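Local atomic coordinates of putative metalloprotease II (Bacteroides fragilis, PDB entry 4ON1), a protein that probably acts as an extracellular zinc-dependent endopeptidase, made as a proenzyme of the fragilysin type with an N-terminal prodomain. Residues L23-L31 against I104-K112; D135-G143 against I153-A163. All coordinates share one frame; numbering follows the deposited sequence.

Contact 1. Residues L23-L31 against I104-K112; sequences LRSMDYEDL and IDYIVYKDK
The loop and first helical turn of Leu23-Leu31 lie over one face of strand 104-109, with the backbones closest where Tyr28 CA comes 5.0 Å from Val108 CA. No direct hydrogen bond crosses between them; a single water takes the N-H of Tyr28 and donates to the carbonyl O of Tyr109. Val108, close to the strand's C-terminal end, is the strand residue that meets the most of the opposite segment. Its CB sits 3.7 Å from Tyr28 N, its CG1 branch lies under the backbone of Asp27, and CG2 reaches the helix, 3.8 Å from Leu31 CD2. Tyr28 has CG anti to its backbone N (chi1 176°), which carries the ring along the end of the strand to Lys110. There CB of Lys110 lies over one ring face in a CH-pi contact, 3.8 Å from the centroid and displaced toward the rim, and the lysine methylenes continue past CD2 and CE2. The phenol hydroxyl hydrogen-bonds to Ser89 O, while the lysine ammonium makes a weak bond to Gln90 O. In the fragilysin-type N-terminal domain, to which both segments belong, this contact seats helix 28-35 on the sheet, and Asp27 opens that helix with a capping box: its N-H gives a 3.1 Å bond to Asp30 OD2, and the return bond from Asp30 N to Asp27 OD1 is weak. At the other end, Leu23 sets CD2 almost exactly over the centre of the Tyr106 ring, 4.2 Å from the centroid and 4° off the normal, while CD1 lies nearer the hydroxyl end. The extended chain of Met26 brings CE to 3.6 Å from Tyr106 CB, at the root of the same ring. Tyr106 OH is hydrogen-bonded to Glu49 on strand 43-49.

Contact 2. Residues D135-G143 against I153-A163; sequences DKIVVCNTG and IKNIRIDITKA
Asn141 and Asn155 meet by side chain as well as backbone: Asn141 ND2 gives a 2.7 Å hydrogen bond to Asn155 OD1, nearly within its own amide plane, although the two amides are turned 50° apart. Asn155 places its CG between backbone N and carbonyl carbon (chi1 62°), turning OD1 toward the ND2 of Asn141. On the opposite sheet face Cys140 SG touches Ile156 CD1 at 3.4 Å, and Val138 CG2 packs on Ile158 CD1 at 3.6 Å, the two side chains parallel. These pairs belong to an antiparallel beta hairpin of strands 138-142 and 153-159. Val139 and Arg157 form a hydrogen-bonded pair at its middle, their N-H groups bonding to each other's carbonyls. Lys154 and Asn155 together face Asn141 in a classic beta bulge: Asn141 O takes Lys154 N at 2.6 Å and, weakly, Asn155 N at 3.4 Å. Beyond the strands Ile137 CG1 rests on Lys162 CB, 3.8 Å away, beside the first turn of helix 160-165, which Asp159 caps by accepting from Lys162 N. Farther out, Asn155 ND2 bonds to Arg24 O and Met26 O, Arg157 makes a salt bridge to Glu49, and Met115 and Ala119 of helix 112-126 pack on Ile156.

In the fold
Both segments of contact 1 precede those of contact 2 in the sequence; the contact centres lie about 11 Å apart within the fragilysin-type N-terminal domain, away from the zinc site. Strands 102-109 and 153-159 are antiparallel neighbours, joined by probable backbone hydrogen bonds of 2.8 Å from Ile107 N to Ile156 O and from Ile158 N to Asp105 O. Strand 153-159 therefore lies between 102-109 and 138-142, and the hairpin of contact 2 extends the sheet on which the loop and helix 28-35 of contact 1 pack. That loop also touches the hairpin, Arg24 O approaching Asn141 CB at 3.2 Å. Helix 112-126, which starts at the last residue of contact 1, packs against the hairpin. Both contacts thus build the probable prodomain.

Contact 1. Residues L23-L31 against I104-K112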
loop_
_atom_site.group_PDB
_atom_site.type_symbol
_atom_site.label_atom_id
_atom_site.label_comp_id
_atom_site.label_asym_id
_atom_site.label_seq_id
_atom_site.Cartn_x
_atom_site.Cartn_y
_atom_site.Cartn_z
ATOM N N LEU A 23 19.842 -8.320 8.629
ATOM C CA LEU A 23 19.183 -7.249 7.895
ATOM C C LEU A 23 20.163 -6.344 7.155
ATOM O O LEU A 23 19.818 -5.752 6.131
ATOM C CB LEU A 23 18.319 -6.418 8.853
ATOM C CG LEU A 23 17.100 -7.133 9.452
ATOM C CD1 LEU A 23 16.533 -6.352 10.622
ATOM C CD2 LEU A 23 16.027 -7.325 8.385
ATOM N N ARG A 24 21.381 -6.229 7.667
ATOM C CA ARG A 24 22.380 -5.394 7.014
ATOM C C ARG A 24 22.946 -6.041 5.746
ATOM O O ARG A 24 23.199 -5.357 4.756
ATOM C CB ARG A 24 23.527 -5.085 7.980
ATOM C CG ARG A 24 23.196 -4.072 9.058
ATOM C CD ARG A 24 24.202 -2.929 9.065
ATOM N NE ARG A 24 23.900 -1.953 10.108
ATOM C CZ ARG A 24 24.622 -1.786 11.211
ATOM N NH1 ARG A 24 25.714 -2.513 11.409
ATOM N NH2 ARG A 24 24.264 -0.877 12.107
ATOM N N SER A 25 23.137 -7.355 5.771
ATOM C CA SER A 25 23.853 -8.020 4.685
ATOM C C SER A 25 22.927 -8.753 3.722
ATOM O O SER A 25 23.377 -9.282 2.710
ATOM C CB SER A 25 24.875 -9.009 5.251
ATOM O OG SER A 25 24.212 -10.060 5.933
ATOM N N MET A 26 21.638 -8.800 4.033
ATOM C CA MET A 26 20.734 -9.631 3.244
ATOM C C MET A 26 20.506 -9.047 1.851
ATOM O O MET A 26 20.472 -7.828 1.670
ATOM C CB MET A 26 19.392 -9.794 3.958
ATOM C CG MET A 26 18.541 -8.548 3.935
ATOM S SD MET A 26 16.934 -8.788 4.696
ATOM C CE MET A 26 16.284 -7.128 4.500
ATOM N N ASP A 27 20.375 -9.922 0.861
ATOM C CA ASP A 27 19.861 -9.498 -0.433
ATOM C C ASP A 27 18.590 -10.297 -0.735
ATOM O O ASP A 27 18.083 -10.993 0.150
ATOM C CB ASP A 27 20.913 -9.648 -1.535
ATOM C CG ASP A 27 21.418 -11.067 -1.685
ATOM O OD1 ASP A 27 20.801 -12.001 -1.133
ATOM O OD2 ASP A 27 22.444 -11.248 -2.376
ATOM N N TYR A 28 18.080 -10.195 -1.961
ATOM C CA TYR A 28 16.801 -10.817 -2.302
ATOM C C TYR A 28 16.755 -12.306 -1.960
ATOM O O TYR A 28 15.788 -12.774 -1.364
ATOM C CB TYR A 28 16.468 -10.635 -3.794
ATOM C CG TYR A 28 15.186 -11.350 -4.181
ATOM C CD1 TYR A 28 13.945 -10.772 -3.935
ATOM C CD2 TYR A 28 15.215 -12.613 -4.765
ATOM C CE1 TYR A 28 12.766 -11.427 -4.267
ATOM C CE2 TYR A 28 14.038 -13.278 -5.105
ATOM C CZ TYR A 28 12.821 -12.677 -4.853
ATOM O OH TYR A 28 11.660 -13.335 -5.191
ATOM N N GLU A 29 17.780 -13.062 -2.339
ATOM C CA GLU A 29 17.721 -14.499 -2.100
ATOM C C GLU A 29 17.674 -14.851 -0.612
ATOM O O GLU A 29 17.057 -15.845 -0.237
ATOM C CB GLU A 29 18.894 -15.208 -2.777
ATOM C CG GLU A 29 18.791 -15.209 -4.300
ATOM C CD GLU A 29 17.536 -15.926 -4.812
ATOM O OE1 GLU A 29 16.978 -15.495 -5.849
ATOM O OE2 GLU A 29 17.114 -16.927 -4.191
ATOM N N ASP A 30 18.310 -14.044 0.233
ATOM C CA ASP A 30 18.221 -14.272 1.678
ATOM C C ASP A 30 16.798 -14.090 2.202
ATOM O O ASP A 30 16.244 -14.977 2.854
ATOM C CB ASP A 30 19.141 -13.323 2.434
ATOM C CG ASP A 30 20.607 -13.587 2.157
ATOM O OD1 ASP A 30 21.000 -14.768 2.048
ATOM O OD2 ASP A 30 21.362 -12.601 2.051
ATOM N N LEU A 31 16.218 -12.928 1.925
ATOM C CA LEU A 31 14.890 -12.609 2.439
ATOM C C LEU A 31 13.835 -13.502 1.797
ATOM O O LEU A 31 12.978 -14.048 2.495
ATOM C CB LEU A 31 14.561 -11.135 2.204
ATOM C CG LEU A 31 13.184 -10.694 2.703
ATOM C CD1 LEU A 31 12.930 -11.201 4.122
ATOM C CD2 LEU A 31 13.060 -9.180 2.641
ATOM N N ILE A 104 10.544 1.361 9.726
ATOM C CA ILE A 104 11.661 1.136 8.802
ATOM C C ILE A 104 11.297 0.161 7.684
ATOM O O ILE A 104 10.732 -0.899 7.945
ATOM C CB ILE A 104 12.888 0.586 9.547
ATOM C CG1 ILE A 104 13.232 1.489 10.738
ATOM C CG2 ILE A 104 14.075 0.450 8.602
ATOM C CD1 ILE A 104 13.624 2.904 10.347
ATOM N N ASP A 105 11.600 0.538 6.443
ATOM C CA ASP A 105 11.421 -0.346 5.283
ATOM C C ASP A 105 12.760 -0.930 4.829
ATOM O O ASP A 105 13.711 -0.183 4.583
ATOM C CB ASP A 105 10.782 0.413 4.112
ATOM C CG ASP A 105 9.373 -0.064 3.789
ATOM O OD1 ASP A 105 8.989 -1.170 4.224
ATOM O OD2 ASP A 105 8.651 0.672 3.083
ATOM N N TYR A 106 12.842 -2.254 4.729
ATOM C CA TYR A 106 14.007 -2.899 4.117
ATOM C C TYR A 106 13.588 -3.437 2.760
ATOM O O TYR A 106 12.635 -4.207 2.673
ATOM C CB TYR A 106 14.562 -4.031 4.991
ATOM C CG TYR A 106 14.980 -3.612 6.380
ATOM C CD1 TYR A 106 16.306 -3.333 6.670
ATOM C CD2 TYR A 106 14.049 -3.503 7.404
ATOM C CE1 TYR A 106 16.694 -2.952 7.939
ATOM C CE2 TYR A 106 14.425 -3.120 8.677
ATOM C CZ TYR A 106 15.749 -2.845 8.938
ATOM O OH TYR A 106 16.129 -2.463 10.207
ATOM N N ILE A 107 14.293 -3.028 1.706
ATOM C CA ILE A 107 13.871 -3.320 0.341
ATOM C C ILE A 107 14.975 -4.062 -0.417
ATOM O O ILE A 107 16.124 -3.609 -0.458
ATOM C CB ILE A 107 13.497 -2.009 -0.401
ATOM C CG1 ILE A 107 12.385 -1.268 0.358
ATOM C CG2 ILE A 107 13.116 -2.278 -1.855
ATOM C CD1 ILE A 107 12.393 0.246 0.137
ATOM N N VAL A 108 14.630 -5.213 -0.988
ATOM C CA VAL A 108 15.560 -5.994 -1.796
ATOM C C VAL A 108 14.929 -6.382 -3.130
ATOM O O VAL A 108 13.850 -6.958 -3.166
ATOM C CB VAL A 108 16.027 -7.283 -1.053
ATOM C CG1 VAL A 108 16.962 -6.938 0.071
ATOM C CG2 VAL A 108 14.838 -8.069 -0.497
ATOM N N TYR A 109 15.621 -6.068 -4.223
ATOM C CA TYR A 109 15.196 -6.468 -5.563
ATOM C C TYR A 109 16.064 -7.599 -6.092
ATOM O O TYR A 109 17.264 -7.625 -5.845
ATOM C CB TYR A 109 15.254 -5.281 -6.523
ATOM C CG TYR A 109 14.010 -4.423 -6.497
ATOM C CD1 TYR A 109 13.713 -3.624 -5.399
ATOM C CD2 TYR A 109 13.141 -4.408 -7.578
ATOM C CE1 TYR A 109 12.571 -2.841 -5.378
ATOM C CE2 TYR A 109 12.011 -3.624 -7.571
ATOM C CZ TYR A 109 11.728 -2.847 -6.468
ATOM O OH TYR A 109 10.600 -2.071 -6.466
ATOM N N LYS A 110 15.462 -8.539 -6.813
ATOM C CA LYS A 110 16.226 -9.676 -7.314
ATOM C C LYS A 110 17.236 -9.247 -8.370
ATOM O O LYS A 110 18.393 -9.682 -8.359
ATOM C CB LYS A 110 15.307 -10.754 -7.882
ATOM C CG LYS A 110 16.083 -11.952 -8.407
ATOM C CD LYS A 110 15.177 -13.098 -8.829
ATOM C CE LYS A 110 14.178 -12.654 -9.873
ATOM N NZ LYS A 110 13.331 -13.790 -10.343
ATOM N N ASP A 111 16.797 -8.386 -9.275
ATOM C CA ASP A 111 17.647 -7.932 -10.369
ATOM C C ASP A 111 18.560 -6.797 -9.903
ATOM O O ASP A 111 18.083 -5.771 -9.418
ATOM C CB ASP A 111 16.788 -7.483 -11.551
ATOM C CG ASP A 111 17.618 -6.978 -12.715
ATOM O OD1 ASP A 111 17.973 -7.797 -13.590
ATOM O OD2 ASP A 111 17.923 -5.767 -12.747
ATOM N N LYS A 112 19.871 -6.993 -10.034
ATOM C CA LYS A 112 20.838 -6.009 -9.549
ATOM C C LYS A 112 20.683 -4.638 -10.209
ATOM O O LYS A 112 20.781 -3.612 -9.534
ATOM C CB LYS A 112 22.272 -6.504 -9.766
ATOM C CG LYS A 112 23.314 -5.423 -9.490
ATOM C CD LYS A 112 24.754 -5.912 -9.545
ATOM C CE LYS A 112 25.706 -4.817 -9.059
ATOM N NZ LYS A 112 27.080 -5.315 -8.773
HETATM O O HOH W 1 19.058 -7.633 -3.485
#

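Contact 2. Residues D135-G143 against I153-A163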
loop_
_atom_site.group_PDB
_atom_site.type_symbol
_atom_site.label_atom_id
_atom_site.label_comp_id
_atom_site.label_asym_id
_atom_site.label_seq_id
_atom_site.Cartn_x
_atom_site.Cartn_y
_atom_site.Cartn_z
ATOM N N ASP A 135 20.001 10.503 11.532
ATOM C CA ASP A 135 20.196 11.423 10.416
ATOM C C ASP A 135 20.004 10.706 9.078
ATOM O O ASP A 135 19.670 11.322 8.066
ATOM C CB ASP A 135 21.590 12.060 10.496
ATOM C CG ASP A 135 22.710 11.057 10.261
ATOM O OD1 ASP A 135 22.649 9.942 10.828
ATOM O OD2 ASP A 135 23.662 11.389 9.522
ATOM N N LYS A 136 20.209 9.392 9.098
ATOM C CA LYS A 136 20.135 8.545 7.910
ATOM C C LYS A 136 18.713 8.161 7.483
ATOM O O LYS A 136 18.215 7.108 7.888
ATOM C CB LYS A 136 20.945 7.263 8.136
ATOM C CG LYS A 136 22.452 7.455 8.286
ATOM C CD LYS A 136 23.145 6.098 8.405
ATOM C CE LYS A 136 24.643 6.183 8.159
ATOM N NZ LYS A 136 25.345 6.983 9.200
ATOM N N ILE A 137 18.057 8.992 6.676
ATOM C CA ILE A 137 16.767 8.590 6.107
ATOM C C ILE A 137 16.942 7.386 5.176
ATOM O O ILE A 137 16.180 6.415 5.238
ATOM C CB ILE A 137 16.088 9.721 5.313
ATOM C CG1 ILE A 137 15.776 10.916 6.209
ATOM C CG2 ILE A 137 14.797 9.220 4.672
ATOM C CD1 ILE A 137 14.909 11.967 5.524
ATOM N N VAL A 138 17.946 7.456 4.308
ATOM C CA VAL A 138 18.209 6.376 3.366
ATOM C C VAL A 138 19.582 5.747 3.588
ATOM O O VAL A 138 20.599 6.437 3.561
ATOM C CB VAL A 138 18.128 6.866 1.909
ATOM C CG1 VAL A 138 18.529 5.744 0.957
ATOM C CG2 VAL A 138 16.732 7.387 1.589
ATOM N N VAL A 139 19.603 4.440 3.822
ATOM C CA VAL A 139 20.862 3.704 3.923
ATOM C C VAL A 139 20.938 2.635 2.835
ATOM O O VAL A 139 20.000 1.862 2.662
ATOM C CB VAL A 139 21.034 3.040 5.303
ATOM C CG1 VAL A 139 22.278 2.161 5.321
ATOM C CG2 VAL A 139 21.115 4.101 6.390
ATOM N N CYS A 140 22.032 2.621 2.078
ATOM C CA CYS A 140 22.241 1.593 1.063
ATOM C C CYS A 140 23.331 0.640 1.519
ATOM O O CYS A 140 24.462 1.056 1.739
ATOM C CB CYS A 140 22.619 2.212 -0.288
ATOM S SG CYS A 140 21.420 3.398 -0.941
ATOM N N ASN A 141 22.982 -0.631 1.683
ATOM C CA ASN A 141 23.958 -1.641 2.083
ATOM C C ASN A 141 24.549 -2.354 0.874
ATOM O O ASN A 141 23.826 -2.924 0.056
ATOM C CB ASN A 141 23.327 -2.648 3.045
ATOM C CG ASN A 141 23.027 -2.042 4.408
ATOM O OD1 ASN A 141 23.943 -1.710 5.162
ATOM N ND2 ASN A 141 21.746 -1.902 4.731
ATOM N N THR A 142 25.873 -2.305 0.761
ATOM C CA THR A 142 26.564 -2.849 -0.403
ATOM C C THR A 142 27.547 -3.963 -0.049
ATOM O O THR A 142 27.866 -4.175 1.121
ATOM C CB THR A 142 27.326 -1.739 -1.152
ATOM O OG1 THR A 142 28.455 -1.325 -0.372
ATOM C CG2 THR A 142 26.420 -0.543 -1.385
ATOM N N GLY A 143 28.020 -4.667 -1.074
ATOM C CA GLY A 143 29.025 -5.698 -0.897
ATOM C C GLY A 143 30.440 -5.164 -1.014
ATOM O O GLY A 143 30.710 -4.007 -0.690
ATOM N N ILE A 153 24.837 -3.163 -4.687
ATOM C CA ILE A 153 23.898 -2.899 -3.598
ATOM C C ILE A 153 23.101 -4.148 -3.226
ATOM O O ILE A 153 22.509 -4.802 -4.087
ATOM C CB ILE A 153 22.945 -1.752 -3.957
ATOM C CG1 ILE A 153 23.764 -0.487 -4.200
ATOM C CG2 ILE A 153 21.919 -1.522 -2.845
ATOM C CD1 ILE A 153 22.946 0.709 -4.545
ATOM N N LYS A 154 23.098 -4.467 -1.935
ATOM C CA LYS A 154 22.415 -5.645 -1.403
ATOM C C LYS A 154 20.953 -5.342 -1.060
ATOM O O LYS A 154 20.032 -6.066 -1.448
ATOM C CB LYS A 154 23.143 -6.138 -0.142
ATOM C CG LYS A 154 24.649 -6.361 -0.322
ATOM C CD LYS A 154 24.979 -7.814 -0.573
ATOM C CE LYS A 154 25.529 -8.463 0.679
ATOM N NZ LYS A 154 25.549 -9.949 0.569
ATOM N N ASN A 155 20.767 -4.272 -0.299
ATOM C CA ASN A 155 19.452 -3.827 0.139
ATOM C C ASN A 155 19.402 -2.328 0.377
ATOM O O ASN A 155 20.436 -1.659 0.439
ATOM C CB ASN A 155 19.055 -4.554 1.416
ATOM C CG ASN A 155 19.993 -4.251 2.561
ATOM O OD1 ASN A 155 19.912 -3.187 3.183
ATOM N ND2 ASN A 155 20.894 -5.189 2.851
ATOM N N ILE A 156 18.189 -1.825 0.549
ATOM C CA ILE A 156 17.944 -0.431 0.869
ATOM C C ILE A 156 17.142 -0.377 2.162
ATOM O O ILE A 156 16.173 -1.113 2.322
ATOM C CB ILE A 156 17.156 0.293 -0.239
ATOM C CG1 ILE A 156 17.911 0.246 -1.560
ATOM C CG2 ILE A 156 16.923 1.726 0.140
ATOM C CD1 ILE A 156 19.303 0.763 -1.454
ATOM N N ARG A 157 17.557 0.488 3.081
ATOM C CA ARG A 157 16.869 0.684 4.353
ATOM C C ARG A 157 16.344 2.116 4.422
ATOM O O ARG A 157 17.122 3.065 4.439
ATOM C CB ARG A 157 17.827 0.399 5.511
ATOM C CG ARG A 157 17.244 0.543 6.903
ATOM C CD ARG A 157 18.379 0.586 7.904
ATOM N NE ARG A 157 17.934 0.390 9.278
ATOM C CZ ARG A 157 17.491 1.363 10.065
ATOM N NH1 ARG A 157 17.409 2.606 9.607
ATOM N NH2 ARG A 157 17.123 1.087 11.311
ATOM N N ILE A 158 15.026 2.261 4.450
ATOM C CA ILE A 158 14.393 3.576 4.441
ATOM C C ILE A 158 13.680 3.839 5.761
ATOM O O ILE A 158 12.867 3.028 6.199
ATOM C CB ILE A 158 13.364 3.710 3.308
ATOM C CG1 ILE A 158 13.971 3.291 1.973
ATOM C CG2 ILE A 158 12.851 5.144 3.235
ATOM C CD1 ILE A 158 15.020 4.267 1.486
ATOM N N ASP A 159 13.967 4.975 6.388
ATOM C CA ASP A 159 13.224 5.363 7.577
ATOM C C ASP A 159 11.957 6.106 7.156
ATOM O O ASP A 159 12.008 7.286 6.817
ATOM C CB ASP A 159 14.087 6.231 8.495
ATOM C CG ASP A 159 13.519 6.345 9.899
ATOM O OD1 ASP A 159 14.320 6.353 10.858
ATOM O OD2 ASP A 159 12.281 6.435 10.046
ATOM N N ILE A 160 10.826 5.407 7.177
ATOM C CA ILE A 160 9.556 5.992 6.749
ATOM C C ILE A 160 9.139 7.144 7.658
ATOM O O ILE A 160 8.696 8.197 7.196
ATOM C CB ILE A 160 8.426 4.935 6.748
ATOM C CG1 ILE A 160 8.813 3.717 5.899
ATOM C CG2 ILE A 160 7.094 5.544 6.284
ATOM C CD1 ILE A 160 9.085 4.042 4.445
ATOM N N THR A 161 9.289 6.936 8.959
ATOM C CA THR A 161 8.929 7.946 9.938
ATOM C C THR A 161 9.674 9.254 9.685
ATOM O O THR A 161 9.080 10.330 9.719
ATOM C CB THR A 161 9.199 7.442 11.356
ATOM O OG1 THR A 161 8.393 6.279 11.594
ATOM C CG2 THR A 161 8.869 8.518 12.385
ATOM N N LYS A 162 10.973 9.156 9.421
ATOM C CA LYS A 162 11.772 10.329 9.086
ATOM C C LYS A 162 11.292 10.983 7.799
ATOM O O LYS A 162 11.111 12.200 7.745
ATOM C CB LYS A 162 13.246 9.951 8.945
ATOM C CG LYS A 162 14.142 10.455 10.058
ATOM C CD LYS A 162 14.176 9.513 11.240
ATOM C CE LYS A 162 15.425 9.750 12.081
ATOM N NZ LYS A 162 16.674 9.428 11.324
ATOM N N ALA A 163 11.076 10.166 6.768
ATOM C CA ALA A 163 10.618 10.656 5.469
ATOM C C ALA A 163 9.295 11.412 5.574
ATOM O O ALA A 163 9.106 12.449 4.935
ATOM C CB ALA A 163 10.487 9.510 4.493
#